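Side-chain contacts in lactaldehyde dehydrogenase (Escherichia coli, PDB 2IMP), which oxidises L-lactaldehyde irreversibly to L-lactate with NAD+ as cofactor, also acting strongly on glycolaldehyde, in the degradation of L-fucose and L-rhamnose: residues K48-A53 against L143-G148; A187-V192 against F202-G207. All blocks are in the same frame, centred on the assembly; numbering follows the deposited sequence.

Contact 1 of 2, residues K48-A53 against L143-G148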
loop_
_atom_site.group_PDB
_atom_site.type_symbol
_atom_site.label_atom_id
_atom_site.label_comp_id
_atom_site.label_asym_id
_atom_site.label_seq_id
_atom_site.Cartn_x
_atom_site.Cartn_y
_atom_site.Cartn_z
ATOM N N LYS A 48 -22.568 -26.331 18.703
ATOM C CA LYS A 48 -23.235 -25.356 19.557
ATOM C C LYS A 48 -22.441 -24.038 19.612
ATOM O O LYS A 48 -23.011 -22.946 19.540
ATOM C CB LYS A 48 -23.400 -25.907 20.978
ATOM C CG LYS A 48 -24.372 -27.068 21.089
ATOM C CD LYS A 48 -24.389 -27.647 22.502
ATOM C CE LYS A 48 -25.228 -28.921 22.559
ATOM N NZ LYS A 48 -25.133 -29.614 23.876
ATOM N N ALA A 49 -21.123 -24.170 19.730
ATOM C CA ALA A 49 -20.245 -23.009 19.761
ATOM C C ALA A 49 -20.260 -22.267 18.414
ATOM O O ALA A 49 -20.356 -21.042 18.361
ATOM C CB ALA A 49 -18.816 -23.437 20.110
ATOM N N ILE A 50 -20.170 -23.038 17.335
ATOM C CA ILE A 50 -20.204 -22.465 16.002
ATOM C C ILE A 50 -21.541 -21.757 15.716
ATOM O O ILE A 50 -21.563 -20.655 15.161
ATOM C CB ILE A 50 -19.938 -23.547 14.929
ATOM C CG1 ILE A 50 -18.478 -24.002 15.029
ATOM C CG2 ILE A 50 -20.235 -23.000 13.537
ATOM C CD1 ILE A 50 -18.114 -25.141 14.101
ATOM N N ASP A 51 -22.646 -22.388 16.114
ATOM C CA ASP A 51 -23.951 -21.768 15.919
ATOM C C ASP A 51 -24.076 -20.458 16.709
ATOM O O ASP A 51 -24.684 -19.491 16.244
ATOM C CB ASP A 51 -25.087 -22.720 16.327
ATOM C CG ASP A 51 -25.231 -23.896 15.376
ATOM O OD1 ASP A 51 -24.917 -23.736 14.178
ATOM O OD2 ASP A 51 -25.674 -24.975 15.822
ATOM N N ALA A 52 -23.506 -20.451 17.909
ATOM C CA ALA A 52 -23.518 -19.252 18.732
ATOM C C ALA A 52 -22.671 -18.135 18.077
ATOM O O ALA A 52 -23.061 -16.968 18.042
ATOM C CB ALA A 52 -22.979 -19.573 20.130
ATOM N N ALA A 53 -21.510 -18.524 17.562
ATOM C CA ALA A 53 -20.634 -17.579 16.889
ATOM C C ALA A 53 -21.318 -16.964 15.654
ATOM O O ALA A 53 -21.157 -15.777 15.360
ATOM C CB ALA A 53 -19.343 -18.269 16.480
ATOM N N LEU A 143 -14.733 -12.484 7.354
ATOM C CA LEU A 143 -15.058 -13.773 6.764
ATOM C C LEU A 143 -16.376 -14.312 7.329
ATOM O O LEU A 143 -17.172 -14.927 6.627
ATOM C CB LEU A 143 -13.951 -14.789 7.053
ATOM C CG LEU A 143 -12.536 -14.374 6.667
ATOM C CD1 LEU A 143 -11.566 -15.531 6.947
ATOM C CD2 LEU A 143 -12.523 -13.982 5.184
ATOM N N GLY A 144 -16.579 -14.053 8.615
ATOM C CA GLY A 144 -17.773 -14.513 9.294
ATOM C C GLY A 144 -17.328 -15.298 10.507
ATOM O O GLY A 144 -16.695 -14.747 11.405
ATOM N N VAL A 145 -17.654 -16.585 10.536
ATOM C CA VAL A 145 -17.255 -17.442 11.645
ATOM C C VAL A 145 -15.928 -18.163 11.386
ATOM O O VAL A 145 -15.775 -18.824 10.363
ATOM C CB VAL A 145 -18.315 -18.527 11.938
ATOM C CG1 VAL A 145 -17.777 -19.513 12.979
ATOM C CG2 VAL A 145 -19.608 -17.880 12.435
ATOM N N THR A 146 -14.982 -18.023 12.308
ATOM C CA THR A 146 -13.696 -18.686 12.167
ATOM C C THR A 146 -13.370 -19.601 13.362
ATOM O O THR A 146 -13.943 -19.452 14.450
ATOM C CB THR A 146 -12.523 -17.664 11.992
ATOM O OG1 THR A 146 -12.258 -17.003 13.237
ATOM C CG2 THR A 146 -12.880 -16.605 10.937
ATOM N N THR A 147 -12.472 -20.555 13.146
ATOM C CA THR A 147 -12.087 -21.455 14.214
ATOM C C THR A 147 -10.568 -21.551 14.380
ATOM O O THR A 147 -9.812 -21.344 13.423
ATOM C CB THR A 147 -12.673 -22.880 14.004
ATOM O OG1 THR A 147 -12.162 -23.448 12.790
ATOM C CG2 THR A 147 -14.195 -22.820 13.910
ATOM N N GLY A 148 -10.142 -21.842 15.604
ATOM C CA GLY A 148 -8.729 -21.952 15.886
ATOM C C GLY A 148 -8.415 -23.213 16.662
ATOM O O GLY A 148 -9.020 -23.503 17.695
#
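Ile-50 meets Val-145 through methyls alone: its CG2 lies 4.3 Å from Val-145 CG1, a loose apolar approach. The Ile-50 side chain also touches Val-174 of strand 172-176 and Lys-221. Next comes Asp-51, which points away from the strand; its OD1 forms a salt bridge with Lys-221. One turn on from Ile-50, Ala-53 makes the closer approach and stands opposite Val-145, their CA atoms 6.2 Å apart. Its CB points toward the strand and sits 4.0 Å from Val-145 CG1. The other methyl, Val-145 CG2, lies against the helix backbone, 3.8 Å from Ala-53 C. Val-145 can make both approaches because CG1 is anti to its backbone N (chi1 173°) while CG2 is anti to its carbonyl carbon, spreading the fork across Ala-53. The short alanine side chain lets helix 43-62 come near the strand of the cofactor-binding domain. The carbonyl O of Ala-53 takes a hydrogen bond from Thr-172 OG1, on the strand beside Val-145. Chemically, the two segments meet by buried hydrocarbon contact, which fixes spacing but gives little direction; the nearby polar ties to Thr-172 and Lys-221 probably supply that.

Contact 2 of 2, residues A187-V192 against F202-G207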
loop_
_atom_site.group_PDB
_atom_site.type_symbol
_atom_site.label_atom_id
_atom_site.label_comp_id
_atom_site.label_asym_id
_atom_site.label_seq_id
_atom_site.Cartn_x
_atom_site.Cartn_y
_atom_site.Cartn_z
ATOM N N ALA A 187 -8.319 -20.076 31.575
ATOM C CA ALA A 187 -8.054 -18.803 32.217
ATOM C C ALA A 187 -8.327 -17.638 31.232
ATOM O O ALA A 187 -8.829 -16.582 31.615
ATOM C CB ALA A 187 -6.614 -18.759 32.714
ATOM N N PHE A 188 -7.999 -17.858 29.961
ATOM C CA PHE A 188 -8.268 -16.843 28.950
ATOM C C PHE A 188 -9.782 -16.613 28.816
ATOM O O PHE A 188 -10.241 -15.475 28.725
ATOM C CB PHE A 188 -7.682 -17.261 27.591
ATOM C CG PHE A 188 -7.758 -16.179 26.539
ATOM C CD1 PHE A 188 -8.967 -15.857 25.929
ATOM C CD2 PHE A 188 -6.615 -15.481 26.163
ATOM C CE1 PHE A 188 -9.036 -14.849 24.961
ATOM C CE2 PHE A 188 -6.674 -14.473 25.199
ATOM C CZ PHE A 188 -7.885 -14.160 24.596
ATOM N N ALA A 189 -10.541 -17.708 28.815
ATOM C CA ALA A 189 -11.994 -17.624 28.721
ATOM C C ALA A 189 -12.631 -16.889 29.929
ATOM O O ALA A 189 -13.592 -16.132 29.773
ATOM C CB ALA A 189 -12.594 -19.025 28.585
ATOM N N LYS A 190 -12.089 -17.131 31.121
ATOM C CA LYS A 190 -12.593 -16.462 32.312
ATOM C C LYS A 190 -12.457 -14.935 32.201
ATOM O O LYS A 190 -13.337 -14.187 32.630
ATOM C CB LYS A 190 -11.851 -16.951 33.560
ATOM C CG LYS A 190 -12.143 -18.393 33.942
ATOM C CD LYS A 190 -11.338 -18.797 35.179
ATOM C CE LYS A 190 -11.648 -20.226 35.623
ATOM N NZ LYS A 190 -10.902 -20.586 36.868
ATOM N N ILE A 191 -11.342 -14.492 31.625
ATOM C CA ILE A 191 -11.120 -13.065 31.419
ATOM C C ILE A 191 -12.153 -12.493 30.427
ATOM O O ILE A 191 -12.733 -11.431 30.652
ATOM C CB ILE A 191 -9.683 -12.803 30.913
ATOM C CG1 ILE A 191 -8.693 -13.077 32.053
ATOM C CG2 ILE A 191 -9.552 -11.360 30.401
ATOM C CD1 ILE A 191 -7.246 -13.132 31.626
ATOM N N VAL A 192 -12.378 -13.232 29.344
ATOM C CA VAL A 192 -13.367 -12.846 28.352
ATOM C C VAL A 192 -14.765 -12.731 28.986
ATOM O O VAL A 192 -15.521 -11.791 28.725
ATOM C CB VAL A 192 -13.423 -13.883 27.209
ATOM C CG1 VAL A 192 -14.647 -13.637 26.332
ATOM C CG2 VAL A 192 -12.138 -13.805 26.378
ATOM N N PHE A 202 -16.423 -14.914 21.250
ATOM C CA PHE A 202 -15.326 -15.799 21.629
ATOM C C PHE A 202 -15.858 -17.057 22.330
ATOM O O PHE A 202 -16.508 -16.967 23.370
ATOM C CB PHE A 202 -14.322 -15.115 22.567
ATOM C CG PHE A 202 -13.166 -16.014 22.972
ATOM C CD1 PHE A 202 -12.012 -16.085 22.194
ATOM C CD2 PHE A 202 -13.237 -16.794 24.127
ATOM C CE1 PHE A 202 -10.949 -16.933 22.550
ATOM C CE2 PHE A 202 -12.183 -17.647 24.495
ATOM C CZ PHE A 202 -11.033 -17.712 23.709
ATOM N N ASN A 203 -15.586 -18.211 21.739
ATOM C CA ASN A 203 -16.033 -19.479 22.288
ATOM C C ASN A 203 -14.874 -20.469 22.502
ATOM O O ASN A 203 -13.947 -20.536 21.690
ATOM C CB ASN A 203 -17.063 -20.114 21.343
ATOM C CG ASN A 203 -18.198 -19.176 20.995
ATOM O OD1 ASN A 203 -19.224 -19.135 21.682
ATOM N ND2 ASN A 203 -18.023 -18.406 19.923
ATOM N N LEU A 204 -14.925 -21.219 23.594
ATOM C CA LEU A 204 -13.884 -22.194 23.860
ATOM C C LEU A 204 -14.429 -23.618 23.986
ATOM O O LEU A 204 -15.225 -23.905 24.884
ATOM C CB LEU A 204 -13.122 -21.840 25.145
ATOM C CG LEU A 204 -11.907 -22.733 25.462
ATOM C CD1 LEU A 204 -10.713 -22.279 24.641
ATOM C CD2 LEU A 204 -11.556 -22.652 26.941
ATOM N N VAL A 205 -14.040 -24.495 23.070
ATOM C CA VAL A 205 -14.479 -25.882 23.160
ATOM C C VAL A 205 -13.310 -26.811 23.526
ATOM O O VAL A 205 -12.171 -26.553 23.143
ATOM C CB VAL A 205 -15.171 -26.351 21.856
ATOM C CG1 VAL A 205 -16.481 -25.587 21.678
ATOM C CG2 VAL A 205 -14.258 -26.139 20.659
ATOM N N LEU A 206 -13.595 -27.865 24.283
ATOM C CA LEU A 206 -12.542 -28.764 24.738
ATOM C C LEU A 206 -12.653 -30.220 24.269
ATOM O O LEU A 206 -13.739 -30.802 24.277
ATOM C CB LEU A 206 -12.492 -28.723 26.267
ATOM C CG LEU A 206 -12.350 -27.317 26.863
ATOM C CD1 LEU A 206 -12.682 -27.340 28.343
ATOM C CD2 LEU A 206 -10.937 -26.801 26.625
ATOM N N GLY A 207 -11.520 -30.797 23.874
ATOM C CA GLY A 207 -11.520 -32.174 23.419
ATOM C C GLY A 207 -10.337 -32.561 22.552
ATOM O O GLY A 207 -9.341 -31.834 22.453
#
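Phe-202 lays one face of its ring against helix 187-192, under Phe-188 and Val-192 and beside Ala-189. A chi1 of -180° sets CG anti to the backbone N and carries the ring out to where Val-192 and Phe-188 can meet its face. These two bumps of the helix, one turn apart, press on the same ring face. Near the base of the ring, Val-192 CG2 lies over that face, 3.9 Å from Phe-202 CD2, and its other methyl, CG1, is 4.1 Å from Phe-202 CB. Toward the far rim comes Phe-188, its CD1 3.6 Å from Phe-202 CZ and its CE1 3.6 Å above the Phe-202 plane. The two rings are inclined at 36° with centroids 5.1 Å apart, neither a parallel stack nor a T-shape. Ala-189 is the low point of the helix surface: its small side chain leaves room for Phe-202 CE2 and for Leu-204, whose CD2 reaches to 4.1 Å from Ala-189 CB. A leucine in place of Phe-202 would probably leave a gap beneath Phe-188 and Val-192, depriving both of the flat face they rest on. On the helix side, Ile-75 and Ile-79 of helix 65-81 continue the packing around Phe-188. The axes of helix 187-192 and strand 202-204 come within 9.3 Å and make an angle of 146°, roughly antiparallel, and strand 202-204 lies parallel to strand 172-176: the geometry of a beta-alpha-beta crossover in the Rossmann-like NAD-binding domain of aldehyde dehydrogenases.

Overall arrangement
Contact 1 and contact 2 lie with centres about 13 Å apart and reach the same sheet, which includes strands 134-149, 172-176 and 202-204. Along the chain they come in series, contact 1 being complete before contact 2 begins. They bring helices to the two faces of this sheet: at strand 202-204, Phe-202 and Leu-204 point toward helix 183-195, whereas Asn-203 points away from it and meets helix 43-62. The contacts touch directly along strand 202-204 and the residue after it, with Ala-49 CB 3.5 Å from Val-205 CG1 and Ala-53 CB 3.7 Å from Asn-203 ND2. Together they show the layered helix–sheet–helix build of the domain that binds NAD.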